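Local coordinates for bluetongue virus COAT protein VP7 (PDB 1BVP) that forms homotrimeric capsomers that coat the VP3 scaffold of the viral core as part of the inner capsid, at the interface of chains A and B. Residues are numbered along the deposited sequence; one frame, centred on the assembly and turned at random. Chains: chain A/B, Bluetongue virus COAT protein VP7.

The interface of chains A and B. Residues chain A 115, 120-122, 255, 258-259; chain B 268.
B:Phe268 plugs a pocket of chain A in a knob-into-pocket contact between neighbouring subunits of the VP7 homotrimer, and its burial is likely to contribute to holding the trimer together. B:Phe268 accounts for 115 Å² of the 201 Å² hidden in this patch. Its CG stands anti to the backbone N (chi1 175°), which sends the ring away from its own helix and into chain A, with CZ leading. At this far end B:Phe268 CZ meets the aliphatic part of A:Lys255, 3.8 Å from CD. The lysine chain crosses the phenylalanine at about a right angle; its CD and CE lie beyond the CZ edge, and NZ is not among the atoms that touch the ring. A:Gln259 lies over one face, towards the CD2/CE2 edge, its CA 3.6 Å from B:Phe268 CD2 and its CB beside CA. The extended amide arm of this glutamine points away, leaving its backbone and first methylene to do the packing. On the same side of the ring plane, the A:Ala122 methyl sits towards CD1 and CE1, and the A:Asn258 carbonyl O towards the CB/CG end. By contrast, the A:Pro121 carbonyl O lies in the ring plane at the edge, 3.6 Å from B:Phe268 CD1, where the ring's slightly positive rim may suit it. Next to it, the A:Gly120 carbonyl O is 3.4 Å from B:Phe268 CE1. A:Glu115 touches the CE2 edge more loosely, its carboxylate turned 74° from the ring plane. In the fold, B:Phe268 projects from helix 263-271, whereas its pocket combines the end of helix 103-116, the loop leading into strand 122-123 and the loop between strand 241-252 and helix 263-271 of chain A.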
ATOM      1  N   GLU A 115       5.457   5.695 -16.565  1.00 12.96           N
ATOM      2  CA  GLU A 115       4.490   6.379 -15.716  1.00 12.43           C
ATOM      3  C   GLU A 115       4.809   7.834 -15.448  1.00 12.73           C
ATOM      4  O   GLU A 115       3.946   8.685 -15.464  1.00 28.63           O
ATOM      5  CB  GLU A 115       4.165   5.598 -14.420  1.00  9.72           C
ATOM      6  CG  GLU A 115       5.290   5.381 -13.425  1.00  9.50           C
ATOM      7  CD  GLU A 115       5.437   6.460 -12.367  1.00 12.87           C
ATOM      8  OE1 GLU A 115       4.727   7.469 -12.399  1.00 18.51           O
ATOM      9  OE2 GLU A 115       6.273   6.306 -11.469  1.00 16.46           O
ATOM     10  N   GLY A 120      -2.253  10.006 -15.006  1.00  9.42           N
ATOM     11  CA  GLY A 120      -3.327   9.033 -14.919  1.00 10.72           C
ATOM     12  C   GLY A 120      -4.057   9.232 -13.611  1.00 12.92           C
ATOM     13  O   GLY A 120      -3.496   9.785 -12.653  1.00 21.88           O
ATOM     14  N   PRO A 121      -5.325   8.824 -13.552  1.00 15.10           N
ATOM     15  CA  PRO A 121      -6.140   8.961 -12.334  1.00 11.98           C
ATOM     16  C   PRO A 121      -5.646   8.124 -11.166  1.00 14.14           C
ATOM     17  O   PRO A 121      -5.317   6.959 -11.330  1.00 20.40           O
ATOM     18  CB  PRO A 121      -7.517   8.477 -12.788  1.00 10.13           C
ATOM     19  CG  PRO A 121      -7.220   7.521 -13.929  1.00 11.42           C
ATOM     20  CD  PRO A 121      -6.106   8.241 -14.663  1.00 10.56           C
ATOM     21  N   ALA A 122      -5.675   8.694  -9.972  1.00 16.12           N
ATOM     22  CA  ALA A 122      -5.265   7.987  -8.772  1.00 13.18           C
ATOM     23  C   ALA A 122      -6.002   8.486  -7.513  1.00 16.37           C
ATOM     24  O   ALA A 122      -6.188   9.707  -7.365  1.00 18.43           O
ATOM     25  CB  ALA A 122      -3.808   8.206  -8.580  1.00 13.27           C
ATOM     26  N   LYS A 255       0.399  12.667  -8.644  1.00 13.20           N
ATOM     27  CA  LYS A 255       1.037  11.399  -8.386  1.00 12.16           C
ATOM     28  C   LYS A 255       0.966  11.045  -6.929  1.00 17.27           C
ATOM     29  O   LYS A 255       1.061  11.937  -6.065  1.00 22.15           O
ATOM     30  CB  LYS A 255       2.502  11.417  -8.839  1.00 15.64           C
ATOM     31  CG  LYS A 255       2.761  11.470 -10.357  1.00 14.60           C
ATOM     32  CD  LYS A 255       2.247  10.248 -11.083  1.00 14.10           C
ATOM     33  CE  LYS A 255       2.864  10.111 -12.484  1.00 17.15           C
ATOM     34  NZ  LYS A 255       2.769  11.316 -13.337  1.00 15.75           N
ATOM     35  N   ASN A 258       1.644   5.231  -5.044  1.00  9.24           N
ATOM     36  CA  ASN A 258       1.344   3.982  -5.724  1.00 10.69           C
ATOM     37  C   ASN A 258       1.605   4.125  -7.213  1.00 13.28           C
ATOM     38  O   ASN A 258       1.014   3.404  -7.982  1.00 17.16           O
ATOM     39  CB  ASN A 258      -0.120   3.606  -5.590  1.00 17.06           C
ATOM     40  CG  ASN A 258      -0.543   3.353  -4.163  1.00 21.68           C
ATOM     41  OD1 ASN A 258      -1.396   4.054  -3.650  1.00 27.16           O
ATOM     42  ND2 ASN A 258      -0.005   2.322  -3.540  1.00 21.51           N
ATOM     43  N   GLN A 259       2.425   5.087  -7.626  1.00 10.61           N
ATOM     44  CA  GLN A 259       2.725   5.285  -9.050  1.00  7.80           C
ATOM     45  C   GLN A 259       3.697   4.226  -9.585  1.00 12.11           C
ATOM     46  O   GLN A 259       3.707   3.894 -10.776  1.00 13.24           O
ATOM     47  CB  GLN A 259       3.335   6.665  -9.257  1.00  2.59           C
ATOM     48  CG  GLN A 259       4.519   6.908  -8.388  1.00  2.00           C
ATOM     49  CD  GLN A 259       5.186   8.227  -8.656  1.00 10.07           C
ATOM     50  OE1 GLN A 259       5.778   8.424  -9.714  1.00 18.29           O
ATOM     51  NE2 GLN A 259       5.130   9.129  -7.692  1.00 12.77           N
TER
ATOM     52  N   PHE B 268      -2.826   1.555 -11.671  1.00  7.00           N
ATOM     53  CA  PHE B 268      -2.436   2.922 -12.034  1.00  9.79           C
ATOM     54  C   PHE B 268      -1.761   2.987 -13.409  1.00 11.64           C
ATOM     55  O   PHE B 268      -2.002   3.903 -14.191  1.00 17.03           O
ATOM     56  CB  PHE B 268      -1.493   3.522 -10.988  1.00  2.08           C
ATOM     57  CG  PHE B 268      -0.973   4.876 -11.371  1.00  7.54           C
ATOM     58  CD1 PHE B 268      -1.819   5.975 -11.418  1.00  7.15           C
ATOM     59  CD2 PHE B 268       0.361   5.053 -11.738  1.00  8.90           C
ATOM     60  CE1 PHE B 268      -1.339   7.233 -11.829  1.00  5.14           C
ATOM     61  CE2 PHE B 268       0.848   6.299 -12.150  1.00  8.21           C
ATOM     62  CZ  PHE B 268      -0.011   7.391 -12.196  1.00  5.59           C
TER